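Local coordinates for protein zinc transport transcriptional regulator (Lactococcus lactis subsp. lactis, PDB 5YHY) that probably binds DNA through a winged helix-turn-helix as a zinc-binding MarR-family transcriptional regulator of zinc transport, at residues A[80-85]-A[94-99]. The protein carries 1 engineered substitution. Sequence-based numbering, arbitrary orientation.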
loop_
_atom_site.group_PDB
_atom_site.type_symbol
_atom_site.label_atom_id
_atom_site.label_comp_id
_atom_site.label_asym_id
_atom_site.label_seq_id
_atom_site.Cartn_x
_atom_site.Cartn_y
_atom_site.Cartn_z
ATOM N N LEU A 80 -3.355 -4.894 -29.457
ATOM C CA LEU A 80 -2.148 -5.358 -28.788
ATOM C C LEU A 80 -1.950 -6.863 -28.959
ATOM O O LEU A 80 -0.841 -7.378 -28.789
ATOM C CB LEU A 80 -2.196 -4.991 -27.301
ATOM C CG LEU A 80 -1.988 -3.504 -27.003
ATOM C CD1 LEU A 80 -2.390 -3.156 -25.580
ATOM C CD2 LEU A 80 -0.533 -3.137 -27.273
ATOM N N ILE A 81 -3.029 -7.568 -29.298
ATOM C CA ILE A 81 -2.940 -9.000 -29.570
ATOM C C ILE A 81 -3.790 -9.306 -30.786
ATOM O O ILE A 81 -4.630 -8.491 -31.178
ATOM C CB ILE A 81 -3.447 -9.863 -28.396
ATOM C CG1 ILE A 81 -4.925 -9.570 -28.114
ATOM C CG2 ILE A 81 -2.585 -9.627 -27.148
ATOM C CD1 ILE A 81 -5.505 -10.362 -26.946
ATOM N N LYS A 82 -3.571 -10.482 -31.359
ATOM C CA LYS A 82 -4.318 -10.933 -32.530
ATOM C C LYS A 82 -4.569 -12.435 -32.442
ATOM O O LYS A 82 -3.712 -13.206 -31.985
ATOM C CB LYS A 82 -3.559 -10.580 -33.817
ATOM C CG LYS A 82 -2.136 -11.140 -33.882
ATOM C CD LYS A 82 -1.408 -10.631 -35.128
ATOM C CE LYS A 82 0.058 -11.049 -35.128
ATOM N NZ LYS A 82 0.236 -12.525 -35.147
ATOM N N SER A 83 -5.747 -12.859 -32.888
ATOM C CA SER A 83 -6.092 -14.264 -32.863
ATOM C C SER A 83 -5.736 -14.970 -34.167
ATOM O O SER A 83 -5.662 -14.355 -35.236
ATOM C CB SER A 83 -7.586 -14.432 -32.589
ATOM O OG SER A 83 -8.352 -13.837 -33.639
ATOM N N SER A 84 -5.531 -16.274 -34.050
ATOM C CA SER A 84 -5.265 -17.132 -35.197
ATOM C C SER A 84 -5.860 -18.492 -34.879
ATOM O O SER A 84 -6.278 -18.752 -33.748
ATOM C CB SER A 84 -3.768 -17.231 -35.476
ATOM O OG SER A 84 -3.074 -17.783 -34.363
ATOM N N ARG A 85 -5.923 -19.351 -35.883
ATOM C CA ARG A 85 -6.575 -20.633 -35.729
ATOM C C ARG A 85 -5.490 -21.693 -35.662
ATOM O O ARG A 85 -4.560 -21.682 -36.465
ATOM C CB ARG A 85 -7.496 -20.874 -36.930
ATOM C CG ARG A 85 -8.732 -21.681 -36.635
ATOM C CD ARG A 85 -9.599 -21.807 -37.885
ATOM N NE ARG A 85 -10.269 -20.554 -38.233
ATOM C CZ ARG A 85 -11.476 -20.210 -37.797
ATOM N NH1 ARG A 85 -12.149 -21.021 -36.987
ATOM N NH2 ARG A 85 -12.017 -19.058 -38.170
ATOM N N LEU A 94 -5.820 -19.288 -31.029
ATOM C CA LEU A 94 -4.548 -18.941 -30.395
ATOM C C LEU A 94 -4.360 -17.432 -30.407
ATOM O O LEU A 94 -4.833 -16.747 -31.321
ATOM C CB LEU A 94 -3.390 -19.590 -31.151
ATOM C CG LEU A 94 -3.353 -21.114 -31.229
ATOM C CD1 LEU A 94 -2.421 -21.544 -32.349
ATOM C CD2 LEU A 94 -2.912 -21.692 -29.902
ATOM N N TRP A 95 -3.662 -16.915 -29.400
ATOM C CA TRP A 95 -3.388 -15.487 -29.307
ATOM C C TRP A 95 -1.909 -15.207 -29.384
ATOM O O TRP A 95 -1.101 -15.927 -28.787
ATOM C CB TRP A 95 -3.942 -14.927 -27.996
ATOM C CG TRP A 95 -5.424 -15.049 -27.930
ATOM C CD1 TRP A 95 -6.137 -16.054 -27.356
ATOM C CD2 TRP A 95 -6.384 -14.148 -28.497
ATOM N NE1 TRP A 95 -7.485 -15.826 -27.509
ATOM C CE2 TRP A 95 -7.662 -14.659 -28.204
ATOM C CE3 TRP A 95 -6.283 -12.949 -29.212
ATOM C CZ2 TRP A 95 -8.835 -14.021 -28.612
ATOM C CZ3 TRP A 95 -7.442 -12.316 -29.604
ATOM C CH2 TRP A 95 -8.701 -12.851 -29.305
ATOM N N SER A 96 -1.561 -14.154 -30.119
ATOM C CA SER A 96 -0.180 -13.695 -30.195
ATOM C C SER A 96 -0.088 -12.179 -30.078
ATOM O O SER A 96 -1.077 -11.465 -30.261
ATOM C CB SER A 96 0.466 -14.175 -31.495
ATOM O OG SER A 96 -0.260 -13.698 -32.606
ATOM N N LEU A 97 1.108 -11.685 -29.764
ATOM C CA LEU A 97 1.342 -10.252 -29.703
ATOM C C LEU A 97 1.322 -9.646 -31.099
ATOM O O LEU A 97 1.718 -10.293 -32.067
ATOM C CB LEU A 97 2.713 -9.961 -29.098
ATOM C CG LEU A 97 2.951 -10.414 -27.663
ATOM C CD1 LEU A 97 4.299 -9.873 -27.214
ATOM C CD2 LEU A 97 1.838 -9.893 -26.774
ATOM N N THR A 98 0.866 -8.407 -31.182
ATOM C CA THR A 98 1.118 -7.581 -32.360
ATOM C C THR A 98 2.460 -6.884 -32.151
ATOM O O THR A 98 2.977 -6.842 -31.033
ATOM C CB THR A 98 0.025 -6.524 -32.563
ATOM O OG1 THR A 98 0.028 -5.598 -31.469
ATOM C CG2 THR A 98 -1.354 -7.183 -32.691
ATOM N N GLU A 99 3.036 -6.335 -33.217
ATOM C CA GLU A 99 4.304 -5.619 -33.064
ATOM C C GLU A 99 4.186 -4.475 -32.058
ATOM O O GLU A 99 5.128 -4.191 -31.315
ATOM C CB GLU A 99 4.809 -5.100 -34.416
ATOM C CG GLU A 99 5.931 -5.938 -35.022
ATOM C CD GLU A 99 7.122 -6.119 -34.082
ATOM O OE1 GLU A 99 7.460 -5.175 -33.330
ATOM O OE2 GLU A 99 7.719 -7.217 -34.090
HETATM O O HOH W 1 -2.398 -15.426 -33.143
#
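With CG anti to its carbonyl carbon (chi1 -63°) and the ring turned broadside, chi2 95°, Trp95 lays its indole across the facing strand, against Ile81 and Ser83. Ser83 CB sits over one face of the six-membered ring, 3.8 Å from its centroid, a CH-pi contact displaced toward the rim. Ile81 brings CD1 to 3.5 Å from Trp95 CE3, its side chain slanting past the ring. On the other face of the hairpin, Lys82 runs extended until a bend at chi4 (62°) returns its ammonium toward the neighbouring strand, where NZ bonds Ser96 OG at 2.8 Å. A water ties that face together: it donates to Lys82 O at 2.8 Å, hydrogen-bonds both Ser84 OG and Ser96 OG, and reaches Leu94 O weakly. Across the antiparallel strands, Lys82 pairs with Ser96 and Ser84 with Leu94 through reciprocal N-H to O bonds; Ser83 and Trp95 form the non-hydrogen-bonded pair between them. Beyond the non-hydrogen-bonded pair of Ile81 and Leu97, Thr98 N donates to Leu80 O at 3.1 Å, almost straight at the hydrogen but from above the carbonyl plane, while its OG1 hydrogen-bonds Glu79 O. An alanine in place of Trp95 would probably leave Ser83 CB and Ile81 CD1 without their aromatic partner and Asn54 OD1 without the indole N-H that it accepts. This hairpin of strands 81-85 and 93-97 is the wing of the winged helix-turn-helix. Trp95 also touches Leu72 and Gln76 of helix 65-77, while its backbone hydrogen-bonds Ser52. Ile81 packs on Leu72 and Leu75 of that helix and, together with Leu97, on Leu44 and Leu47 of helix 38-49, so that the base of the wing lies against both helices.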